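Local coordinates for protein MAU2 chromatid cohesion factor homolog (PDB 4XDN) that forms a complex with SCC2 that is required for cohesin to associate with chromosomes, and so takes part in sister chromatid cohesion, at residues V178-G183 and L204-E209; Q212-L217 and L237-S242; Y415-Q420 and T436-S441; I451-C456 and N480-Q485. All blocks are in the same frame, centred on the assembly; numbering follows the deposited sequence.

Contact 1 (V178-G183 and L204-E209); sequences VFQYVG and LSQCRE
OE1 of Gln180 lies 3.4 Å from NE2 of Gln206, the closest approach between the two segments. The carboxamides meet head to tail: NE2 of Gln180 stands 3.5 Å from OE1 of Gln206, which puts each oxygen nearest the nitrogen of the other group, an arrangement consistent with a dipolar attraction. Their planes are 35° apart and the two side chains cross at about a right angle.

Both glutamines reach out in the same manner. In Gln180 the CG lies beside the backbone N and opposite the carbonyl carbon (chi1 -84°), and the chain then runs straight, carrying the amide across the gap from the helix; Gln206 does likewise from helix 193-206. Putting an alanine at Gln180 would probably leave the Gln206 amide without its counterpart and free to turn at the surface. Gln206 is exposed and also touches a neighbouring molecule in the crystal.

The two helices also meet through Gln180 and Tyr181, which rest on Leu203, while Phe179 and Val182 turn to helices 126-144 and 147-165. Tyr181 packs in addition against an apolar side chain of a second protein. The glutamine pair thus sits at the surface between two consecutive helices, 170-189 and 193-206, packed side by side in an all-helical array, which is consistent with the superhelix of tetratricopeptide-repeat type known for Scc4.

Contact 2 (Q212-L217 and L237-S242); sequences QWKWFL and LQELRS
A partly buried, mixed polar and aromatic contact joins Trp215 and Lys214, near the start of helix 212-228, to Glu239 and Ser242 of segment 237-242. Helices 212-228 and 234-241 follow each other in the chain, consistent with the tetratricopeptide-like helical superhelix of this family. The side chains of Trp215 and Glu239 cross at about a right angle, with ring and carboxylate planes 36° apart. NE1 of Trp215 comes within 3.1 Å of OE2 of Glu239, but the N-H points too far off for a hydrogen bond. Further along the indole, CZ2 of Trp215 approaches the carbonyl O of Ser242 at 3.2 Å.

Lys214 lies across the same carboxylate with its chain extended: CE of Lys214 is 3.7 Å from OE2 of Glu239, whereas NZ of Lys214 stays 4.1 Å from OE1 of Glu239, beyond a salt bridge. The ammonium group makes its salt bridge with Glu209, whose carboxylate is close to that of Glu239; the lysine probably eases the repulsion between the two acids. Replacing Trp215 by an alanine is likely to open a gap beside Glu239 and leave the Ser242 carbonyl without its aromatic neighbour.

Ser242 turns its hydroxyl back to the preceding turn, with OG set between the backbone N and the carbonyl carbon (chi1 69°), and OG of Ser242 donates to O of Glu239 at 3.0 Å from above the carbonyl plane.

Contact 3 (Y415-Q420 and T436-S441); sequences YVRLLQ and TRLAQS. With SO4 (sulfate ion), chain C.
Leu438 points at helix 415-426 and parts its two methyls between neighbouring residues, Arg417 and Leu418. With CG anti to the backbone N (chi1 179°), the leucine reaches straight across. CD1 of Leu438 lies over one face of the Arg417 guanidinium, toward its rim, and 3.8 Å from CG of the same arginine. CD2 of Leu438 presses on the backbone side of Leu418, 3.6 Å from its CA. The Leu438 side chain runs obliquely to both partners, and Val448 and Ser452 of helix 446-466 also touch it.

With CG of Arg417 set between its backbone N and carbonyl carbon (chi1 51°), the chain lies beside the N-terminal N-H groups of the helix, next to a sulfate ion, probably from the crystallisation liquor. O4 of the sulfate sits at the edge of the guanidinium, in its plane, 3.0 Å from NE of Arg417; a weak bond links NE to O3 as well. The backbone N of Arg417 donates to the same O4 at 3.0 Å, a much straighter bond (162°), and the backbone N of Val416 donates to O1. NH1 of Arg417 is 3.7 Å from OG of Ser441, whose hydroxyl is itself committed to O of Leu438 at 2.8 Å.

With Gly414 N as a further donor, the arrangement is an anion site of the familiar helix N-terminus kind, where backbone N-H groups and an arginine hold a sulfate.

Contact 4 (I451-C456 and N480-Q485); sequences ISLLNC and NKVWLQ
Val482 points toward helix 446-466 and spreads its two methyls over it. CG1 of Val482, placed opposite the backbone N by chi1 166°, meets the carbonyl O of Leu453 at 3.2 Å, a tight fit, and is 4.1 Å from CD2 of that leucine, the two side chains sliding past each other in opposite directions. CG2 of Val482 turns to the next helical turn of the other segment, where it packs against SG of Cys456 at 4.1 Å. The CA atoms of Leu453 and Val482 are accordingly the nearest pair, 6.4 Å apart.

The axes of the two short segments approach to 9.4 Å and run nearly antiparallel, at 150°. Helices 446-466 and 472-490 are consecutive and pack as an antiparallel hairpin, consistent with the tetratricopeptide-like superhelix of the family. The 451-456 side of the pair also touches a second protein: Asn455 OD1 accepts a hydrogen bond from its backbone, and Ile451 and Leu454 pack on its apolar side chains.

Trp483 starts out pointing away from helix 446-466, and its ring meets those of Tyr457 and Trp509. One turn on from Val482, Gln485 crosses Leu453 at about a right angle. CB of Gln485 lies 3.8 Å from CD1 of Leu453, and the extended chain brings OE1 of Gln485 to 3.3 Å from CD2 of the same leucine.

Following the chain from the N terminus, contact 1 closes a loop of 20 residues between helices 170-189 and 193-206, and contact 2 then closes one of 19 between helices 212-228 and 234-241. The two touch directly: Tyr181 and Cys207 pack on Leu217. Much later, contact 3 joins helices 415-426 and 432-440 across 15 residues, and contact 4 joins helices 446-466 and 472-490 across 23. These also touch, through Leu438 with Ser452 and Ala439 with Leu453. All four closures follow one another, none nested or crossed. Contact 3 lies on the opposite side of the chain's centre from contacts 1 and 2, its centre about 39 Å from that of contact 1.

Contact 1 (V178-G183 and L204-E209)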
# COMPACT_ATOMS: atom_id res chain seq x y z
N VAL A 178 -4.81 7.20 -23.92
CA VAL A 178 -5.34 7.68 -22.65
C VAL A 178 -6.45 6.75 -22.16
O VAL A 178 -6.51 6.41 -20.99
CB VAL A 178 -5.87 9.13 -22.77
CG1 VAL A 178 -6.64 9.56 -21.51
CG2 VAL A 178 -4.72 10.09 -23.03
N PHE A 179 -7.32 6.33 -23.07
CA PHE A 179 -8.46 5.52 -22.67
C PHE A 179 -8.10 4.04 -22.53
O PHE A 179 -8.80 3.29 -21.85
CB PHE A 179 -9.61 5.71 -23.67
CG PHE A 179 -10.34 7.00 -23.47
CD1 PHE A 179 -11.26 7.13 -22.44
CD2 PHE A 179 -10.09 8.09 -24.28
CE1 PHE A 179 -11.93 8.32 -22.24
CE2 PHE A 179 -10.76 9.28 -24.08
CZ PHE A 179 -11.68 9.40 -23.06
N GLN A 180 -6.99 3.63 -23.14
CA GLN A 180 -6.43 2.32 -22.84
C GLN A 180 -6.02 2.31 -21.37
O GLN A 180 -6.25 1.34 -20.66
CB GLN A 180 -5.24 2.00 -23.74
CG GLN A 180 -5.63 1.44 -25.10
CD GLN A 180 -4.42 1.02 -25.91
OE1 GLN A 180 -3.83 1.83 -26.63
NE2 GLN A 180 -4.03 -0.25 -25.80
N TYR A 181 -5.41 3.41 -20.94
CA TYR A 181 -4.99 3.57 -19.55
C TYR A 181 -6.19 3.60 -18.61
O TYR A 181 -6.12 3.07 -17.50
CB TYR A 181 -4.15 4.84 -19.40
CG TYR A 181 -4.14 5.42 -18.01
CD1 TYR A 181 -3.30 4.90 -17.03
CD2 TYR A 181 -4.96 6.49 -17.68
CE1 TYR A 181 -3.29 5.44 -15.75
CE2 TYR A 181 -4.95 7.03 -16.41
CZ TYR A 181 -4.12 6.50 -15.45
OH TYR A 181 -4.11 7.04 -14.18
N VAL A 182 -7.28 4.23 -19.05
CA VAL A 182 -8.51 4.24 -18.27
C VAL A 182 -9.02 2.81 -18.10
O VAL A 182 -9.41 2.41 -17.01
CB VAL A 182 -9.60 5.11 -18.93
CG1 VAL A 182 -10.96 4.91 -18.25
CG2 VAL A 182 -9.20 6.57 -18.90
N GLY A 183 -8.99 2.05 -19.19
CA GLY A 183 -9.40 0.66 -19.16
C GLY A 183 -8.61 -0.15 -18.16
O GLY A 183 -9.18 -0.93 -17.40
N LEU A 204 1.71 -0.22 -22.89
CA LEU A 204 3.09 0.26 -22.88
C LEU A 204 3.80 0.05 -24.22
O LEU A 204 4.57 0.91 -24.66
CB LEU A 204 3.88 -0.44 -21.77
CG LEU A 204 3.52 -0.06 -20.33
CD1 LEU A 204 4.10 -1.06 -19.34
CD2 LEU A 204 4.02 1.35 -20.02
N SER A 205 3.53 -1.08 -24.86
CA SER A 205 4.21 -1.43 -26.10
C SER A 205 3.93 -0.44 -27.22
O SER A 205 4.72 -0.32 -28.16
CB SER A 205 3.81 -2.84 -26.54
OG SER A 205 2.45 -2.89 -26.92
N GLN A 206 2.80 0.26 -27.13
CA GLN A 206 2.38 1.19 -28.18
C GLN A 206 2.84 2.62 -27.91
O GLN A 206 2.74 3.47 -28.79
CB GLN A 206 0.86 1.14 -28.33
CG GLN A 206 0.34 -0.18 -28.85
CD GLN A 206 -1.16 -0.33 -28.68
OE1 GLN A 206 -1.64 -1.32 -28.14
NE2 GLN A 206 -1.91 0.66 -29.16
N CYS A 207 3.32 2.88 -26.70
CA CYS A 207 3.79 4.22 -26.35
C CYS A 207 5.17 4.51 -26.94
O CYS A 207 6.00 3.61 -27.10
CB CYS A 207 3.85 4.38 -24.83
SG CYS A 207 2.24 4.43 -24.02
N ARG A 208 5.40 5.78 -27.25
CA ARG A 208 6.71 6.25 -27.70
C ARG A 208 7.73 6.00 -26.60
O ARG A 208 7.52 6.33 -25.44
CB ARG A 208 6.65 7.74 -28.05
CG ARG A 208 7.98 8.34 -28.49
CD ARG A 208 7.79 9.76 -29.02
NE ARG A 208 7.09 10.62 -28.07
CZ ARG A 208 7.68 11.38 -27.15
NH1 ARG A 208 9.01 11.41 -27.05
NH2 ARG A 208 6.95 12.13 -26.33
N GLU A 209 8.85 5.39 -26.97
CA GLU A 209 9.88 5.03 -26.01
C GLU A 209 10.58 6.28 -25.47
O GLU A 209 10.74 7.27 -26.19
CB GLU A 209 10.90 4.08 -26.64
CG GLU A 209 12.05 3.69 -25.73
CD GLU A 209 11.59 3.14 -24.39
OE1 GLU A 209 12.29 3.35 -23.38
OE2 GLU A 209 10.52 2.49 -24.35

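Contact 2 (Q212-L217 and L237-S242)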
# COMPACT_ATOMS: atom_id res chain seq x y z
N GLN A 212 7.68 10.86 -21.47
CA GLN A 212 7.12 11.09 -20.14
C GLN A 212 5.88 10.23 -19.93
O GLN A 212 5.65 9.70 -18.84
CB GLN A 212 6.78 12.57 -19.95
CG GLN A 212 6.11 12.89 -18.63
CD GLN A 212 5.85 14.37 -18.47
OE1 GLN A 212 5.36 15.03 -19.40
NE2 GLN A 212 6.17 14.91 -17.30
N TRP A 213 5.09 10.10 -20.99
CA TRP A 213 3.85 9.34 -20.94
C TRP A 213 4.10 7.86 -20.66
O TRP A 213 3.45 7.28 -19.79
CB TRP A 213 3.09 9.53 -22.26
CG TRP A 213 1.82 8.74 -22.37
CD1 TRP A 213 1.47 7.89 -23.37
CD2 TRP A 213 0.72 8.74 -21.45
NE1 TRP A 213 0.23 7.35 -23.13
CE2 TRP A 213 -0.26 7.86 -21.96
CE3 TRP A 213 0.46 9.40 -20.24
CZ2 TRP A 213 -1.46 7.62 -21.31
CZ3 TRP A 213 -0.74 9.16 -19.60
CH2 TRP A 213 -1.69 8.28 -20.14
N LYS A 214 5.03 7.26 -21.39
CA LYS A 214 5.32 5.84 -21.20
C LYS A 214 5.89 5.57 -19.81
O LYS A 214 5.47 4.64 -19.13
CB LYS A 214 6.30 5.32 -22.26
CG LYS A 214 6.71 3.88 -22.03
CD LYS A 214 7.41 3.26 -23.22
CE LYS A 214 7.68 1.78 -22.97
NZ LYS A 214 8.36 1.11 -24.10
N TRP A 215 6.85 6.39 -19.40
CA TRP A 215 7.48 6.24 -18.09
C TRP A 215 6.47 6.45 -16.97
O TRP A 215 6.57 5.82 -15.92
CB TRP A 215 8.65 7.22 -17.94
CG TRP A 215 9.95 6.68 -18.47
CD1 TRP A 215 10.40 5.39 -18.39
CD2 TRP A 215 10.96 7.42 -19.16
NE1 TRP A 215 11.63 5.29 -18.99
CE2 TRP A 215 12.00 6.51 -19.47
CE3 TRP A 215 11.10 8.76 -19.55
CZ2 TRP A 215 13.16 6.90 -20.15
CZ3 TRP A 215 12.25 9.14 -20.22
CH2 TRP A 215 13.26 8.22 -20.51
N PHE A 216 5.49 7.32 -17.19
CA PHE A 216 4.42 7.50 -16.23
C PHE A 216 3.59 6.22 -16.09
O PHE A 216 3.32 5.76 -14.99
CB PHE A 216 3.51 8.66 -16.63
CG PHE A 216 2.17 8.63 -15.94
CD1 PHE A 216 2.06 8.93 -14.59
CD2 PHE A 216 1.02 8.30 -16.64
CE1 PHE A 216 0.84 8.90 -13.96
CE2 PHE A 216 -0.20 8.26 -16.01
CZ PHE A 216 -0.30 8.57 -14.66
N LEU A 217 3.20 5.66 -17.23
CA LEU A 217 2.39 4.45 -17.25
C LEU A 217 3.14 3.28 -16.62
O LEU A 217 2.55 2.43 -15.96
CB LEU A 217 1.99 4.09 -18.67
CG LEU A 217 1.03 5.07 -19.36
CD1 LEU A 217 0.96 4.75 -20.84
CD2 LEU A 217 -0.35 5.01 -18.72
N LEU A 237 11.19 -3.41 -14.85
CA LEU A 237 12.25 -3.03 -13.92
C LEU A 237 13.28 -2.14 -14.61
O LEU A 237 13.69 -1.11 -14.08
CB LEU A 237 12.93 -4.28 -13.35
CG LEU A 237 13.01 -4.40 -11.82
CD1 LEU A 237 11.64 -4.37 -11.18
CD2 LEU A 237 13.73 -5.69 -11.45
N GLN A 238 13.70 -2.55 -15.81
CA GLN A 238 14.66 -1.77 -16.58
C GLN A 238 14.04 -0.44 -17.02
O GLN A 238 14.71 0.59 -17.05
CB GLN A 238 15.13 -2.55 -17.81
CG GLN A 238 15.96 -3.78 -17.47
CD GLN A 238 16.44 -4.52 -18.71
OE1 GLN A 238 16.33 -4.01 -19.83
NE2 GLN A 238 16.96 -5.73 -18.51
N GLU A 239 12.75 -0.48 -17.35
CA GLU A 239 12.04 0.72 -17.75
C GLU A 239 11.99 1.71 -16.59
O GLU A 239 12.11 2.92 -16.78
CB GLU A 239 10.62 0.38 -18.22
CG GLU A 239 9.90 1.52 -18.93
CD GLU A 239 10.49 1.82 -20.30
OE1 GLU A 239 11.03 0.90 -20.94
OE2 GLU A 239 10.41 2.99 -20.73
N LEU A 240 11.81 1.17 -15.38
CA LEU A 240 11.79 1.99 -14.17
C LEU A 240 13.14 2.65 -13.94
O LEU A 240 13.22 3.84 -13.63
CB LEU A 240 11.40 1.13 -12.96
CG LEU A 240 11.46 1.79 -11.58
CD1 LEU A 240 10.43 2.91 -11.45
CD2 LEU A 240 11.24 0.75 -10.49
N ARG A 241 14.21 1.88 -14.09
CA ARG A 241 15.56 2.39 -13.83
C ARG A 241 15.99 3.41 -14.88
O ARG A 241 16.77 4.32 -14.58
CB ARG A 241 16.56 1.23 -13.78
CG ARG A 241 16.41 0.32 -12.56
CD ARG A 241 17.60 -0.62 -12.40
NE ARG A 241 17.56 -1.74 -13.34
CZ ARG A 241 17.06 -2.94 -13.08
NH1 ARG A 241 16.53 -3.21 -11.89
NH2 ARG A 241 17.08 -3.88 -14.01
N SER A 242 15.47 3.28 -16.09
CA SER A 242 15.86 4.17 -17.19
C SER A 242 15.10 5.50 -17.16
O SER A 242 15.41 6.41 -17.93
CB SER A 242 15.63 3.48 -18.54
OG SER A 242 14.25 3.31 -18.80

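Contact 3 (Y415-Q420 and T436-S441)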
# COMPACT_ATOMS: atom_id res chain seq x y z
N TYR A 415 -3.70 -7.35 10.46
CA TYR A 415 -2.57 -7.00 11.32
C TYR A 415 -2.89 -7.18 12.81
O TYR A 415 -2.06 -7.69 13.57
CB TYR A 415 -2.13 -5.56 11.07
CG TYR A 415 -1.12 -5.39 9.94
CD1 TYR A 415 -0.91 -6.40 9.01
CD2 TYR A 415 -0.38 -4.22 9.81
CE1 TYR A 415 0.01 -6.25 7.99
CE2 TYR A 415 0.54 -4.06 8.79
CZ TYR A 415 0.73 -5.08 7.88
OH TYR A 415 1.65 -4.92 6.87
N VAL A 416 -4.09 -6.77 13.22
CA VAL A 416 -4.48 -6.85 14.62
C VAL A 416 -4.57 -8.29 15.10
O VAL A 416 -4.02 -8.64 16.14
CB VAL A 416 -5.83 -6.15 14.87
CG1 VAL A 416 -6.35 -6.43 16.28
CG2 VAL A 416 -5.70 -4.66 14.65
N ARG A 417 -5.26 -9.13 14.33
CA ARG A 417 -5.45 -10.52 14.73
C ARG A 417 -4.20 -11.36 14.46
O ARG A 417 -4.08 -12.47 14.97
CB ARG A 417 -6.67 -11.12 14.02
CG ARG A 417 -6.72 -10.95 12.51
CD ARG A 417 -8.16 -10.82 12.02
NE ARG A 417 -8.24 -10.11 10.74
CZ ARG A 417 -8.99 -10.49 9.70
NH1 ARG A 417 -9.74 -11.58 9.75
NH2 ARG A 417 -8.97 -9.77 8.59
N LEU A 418 -3.28 -10.83 13.67
CA LEU A 418 -1.98 -11.47 13.51
C LEU A 418 -1.19 -11.32 14.81
O LEU A 418 -0.65 -12.29 15.33
CB LEU A 418 -1.19 -10.86 12.34
CG LEU A 418 0.26 -11.33 12.21
CD1 LEU A 418 0.34 -12.85 12.12
CD2 LEU A 418 0.94 -10.70 11.00
N LEU A 419 -1.14 -10.09 15.32
CA LEU A 419 -0.47 -9.82 16.59
C LEU A 419 -1.13 -10.59 17.72
O LEU A 419 -0.47 -11.00 18.68
CB LEU A 419 -0.49 -8.32 16.89
CG LEU A 419 0.52 -7.47 16.13
CD1 LEU A 419 0.25 -5.99 16.37
CD2 LEU A 419 1.95 -7.82 16.53
N GLN A 420 -2.44 -10.79 17.61
CA GLN A 420 -3.17 -11.55 18.61
C GLN A 420 -2.85 -13.04 18.51
O GLN A 420 -2.73 -13.73 19.52
CB GLN A 420 -4.68 -11.33 18.46
CG GLN A 420 -5.54 -12.17 19.38
CD GLN A 420 -5.17 -12.01 20.84
OE1 GLN A 420 -4.72 -10.95 21.27
NE2 GLN A 420 -5.35 -13.08 21.62
N THR A 436 -4.99 -20.28 11.25
CA THR A 436 -5.76 -20.90 10.19
C THR A 436 -6.88 -19.98 9.71
O THR A 436 -7.06 -19.79 8.51
CB THR A 436 -6.38 -22.24 10.64
OG1 THR A 436 -5.35 -23.10 11.14
CG2 THR A 436 -7.10 -22.93 9.48
N ARG A 437 -7.61 -19.40 10.65
CA ARG A 437 -8.71 -18.49 10.32
C ARG A 437 -8.19 -17.23 9.63
O ARG A 437 -8.86 -16.67 8.77
CB ARG A 437 -9.50 -18.10 11.57
CG ARG A 437 -10.46 -19.17 12.05
CD ARG A 437 -11.39 -18.64 13.14
NE ARG A 437 -10.66 -18.06 14.27
CZ ARG A 437 -10.36 -16.77 14.40
NH1 ARG A 437 -10.73 -15.89 13.47
NH2 ARG A 437 -9.69 -16.35 15.46
N LEU A 438 -7.00 -16.79 10.01
CA LEU A 438 -6.42 -15.59 9.42
C LEU A 438 -5.94 -15.88 8.00
O LEU A 438 -6.08 -15.04 7.11
CB LEU A 438 -5.26 -15.07 10.28
CG LEU A 438 -4.55 -13.82 9.76
CD1 LEU A 438 -5.54 -12.73 9.39
CD2 LEU A 438 -3.57 -13.30 10.81
N ALA A 439 -5.40 -17.07 7.79
CA ALA A 439 -4.92 -17.47 6.48
C ALA A 439 -6.08 -17.76 5.52
O ALA A 439 -5.86 -17.89 4.31
CB ALA A 439 -4.03 -18.70 6.60
N GLN A 440 -7.29 -17.85 6.05
CA GLN A 440 -8.46 -18.22 5.24
C GLN A 440 -9.32 -17.01 4.88
O GLN A 440 -10.10 -17.07 3.93
CB GLN A 440 -9.31 -19.26 5.99
CG GLN A 440 -10.55 -18.70 6.68
CD GLN A 440 -11.23 -19.72 7.58
OE1 GLN A 440 -10.63 -20.72 7.97
NE2 GLN A 440 -12.49 -19.47 7.91
N SER A 441 -9.19 -15.92 5.63
CA SER A 441 -9.99 -14.72 5.39
C SER A 441 -9.61 -14.07 4.06
O SER A 441 -8.43 -14.01 3.70
CB SER A 441 -9.83 -13.73 6.54
OG SER A 441 -8.47 -13.54 6.87
S SO4 C . -7.57 -6.65 11.60
O1 SO4 C . -6.67 -5.50 11.71
O2 SO4 C . -8.78 -6.41 12.39
O3 SO4 C . -7.93 -6.86 10.20
O4 SO4 C . -6.90 -7.84 12.12

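Contact 4 (I451-C456 and N480-Q485)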
# COMPACT_ATOMS: atom_id res chain seq x y z
N ILE A 451 2.63 -15.68 6.50
CA ILE A 451 3.19 -15.63 7.85
C ILE A 451 2.37 -16.54 8.75
O ILE A 451 2.92 -17.29 9.56
CB ILE A 451 3.21 -14.19 8.42
CG1 ILE A 451 4.22 -13.34 7.66
CG2 ILE A 451 3.55 -14.20 9.92
CD1 ILE A 451 4.17 -11.86 8.00
N SER A 452 1.05 -16.48 8.60
CA SER A 452 0.14 -17.30 9.38
C SER A 452 0.35 -18.79 9.08
O SER A 452 0.34 -19.62 9.99
CB SER A 452 -1.31 -16.91 9.11
OG SER A 452 -1.53 -15.54 9.39
N LEU A 453 0.55 -19.12 7.81
CA LEU A 453 0.72 -20.51 7.41
C LEU A 453 2.06 -21.07 7.86
O LEU A 453 2.16 -22.24 8.22
CB LEU A 453 0.59 -20.65 5.89
CG LEU A 453 -0.82 -20.57 5.31
CD1 LEU A 453 -0.77 -20.50 3.78
CD2 LEU A 453 -1.67 -21.75 5.76
N LEU A 454 3.09 -20.23 7.85
CA LEU A 454 4.43 -20.66 8.23
C LEU A 454 4.53 -20.89 9.73
O LEU A 454 5.11 -21.89 10.18
CB LEU A 454 5.48 -19.64 7.78
CG LEU A 454 5.76 -19.58 6.28
CD1 LEU A 454 6.67 -18.41 5.96
CD2 LEU A 454 6.39 -20.87 5.78
N ASN A 455 3.96 -19.98 10.51
CA ASN A 455 3.88 -20.17 11.96
C ASN A 455 3.05 -21.40 12.27
O ASN A 455 3.38 -22.18 13.16
CB ASN A 455 3.28 -18.95 12.65
CG ASN A 455 4.26 -17.79 12.75
OD1 ASN A 455 5.45 -17.98 12.93
ND2 ASN A 455 3.74 -16.57 12.63
N CYS A 456 1.96 -21.58 11.52
CA CYS A 456 1.08 -22.72 11.70
C CYS A 456 1.82 -24.02 11.39
O CYS A 456 1.63 -25.03 12.08
CB CYS A 456 -0.16 -22.59 10.82
SG CYS A 456 -1.39 -23.89 11.06
N ASN A 480 1.57 -31.45 5.72
CA ASN A 480 1.61 -31.55 4.27
C ASN A 480 0.59 -30.62 3.62
O ASN A 480 0.87 -29.99 2.60
CB ASN A 480 1.35 -33.00 3.83
CG ASN A 480 2.28 -33.99 4.52
OD1 ASN A 480 1.85 -35.05 4.96
ND2 ASN A 480 3.56 -33.64 4.61
N LYS A 481 -0.59 -30.53 4.23
CA LYS A 481 -1.65 -29.64 3.76
C LYS A 481 -1.19 -28.18 3.82
O LYS A 481 -1.22 -27.47 2.82
CB LYS A 481 -2.91 -29.83 4.60
CG LYS A 481 -4.06 -28.88 4.27
CD LYS A 481 -5.12 -28.89 5.37
CE LYS A 481 -5.46 -27.47 5.81
NZ LYS A 481 -6.24 -27.46 7.08
N VAL A 482 -0.78 -27.75 5.01
CA VAL A 482 -0.34 -26.38 5.23
C VAL A 482 0.84 -26.02 4.33
O VAL A 482 0.94 -24.90 3.84
CB VAL A 482 0.04 -26.14 6.71
CG1 VAL A 482 0.82 -24.83 6.89
CG2 VAL A 482 -1.20 -26.14 7.59
N TRP A 483 1.73 -26.99 4.10
CA TRP A 483 2.94 -26.72 3.32
C TRP A 483 2.62 -26.43 1.86
O TRP A 483 3.19 -25.51 1.27
CB TRP A 483 3.91 -27.90 3.41
CG TRP A 483 5.23 -27.60 2.77
CD1 TRP A 483 5.66 -28.02 1.54
CD2 TRP A 483 6.28 -26.80 3.31
NE1 TRP A 483 6.92 -27.54 1.30
CE2 TRP A 483 7.33 -26.79 2.37
CE3 TRP A 483 6.44 -26.10 4.51
CZ2 TRP A 483 8.52 -26.10 2.59
CZ3 TRP A 483 7.63 -25.42 4.73
CH2 TRP A 483 8.65 -25.42 3.77
N LEU A 484 1.73 -27.22 1.27
CA LEU A 484 1.34 -27.01 -0.12
C LEU A 484 0.72 -25.63 -0.30
O LEU A 484 0.91 -24.99 -1.33
CB LEU A 484 0.36 -28.10 -0.58
CG LEU A 484 0.95 -29.49 -0.83
CD1 LEU A 484 -0.17 -30.49 -1.03
CD2 LEU A 484 1.88 -29.48 -2.04
N GLN A 485 -0.01 -25.19 0.71
CA GLN A 485 -0.62 -23.86 0.69
C GLN A 485 0.46 -22.78 0.70
O GLN A 485 0.31 -21.75 0.04
CB GLN A 485 -1.55 -23.68 1.89
CG GLN A 485 -2.85 -24.47 1.77
CD GLN A 485 -3.60 -24.58 3.09
OE1 GLN A 485 -3.07 -24.23 4.15
NE2 GLN A 485 -4.83 -25.07 3.03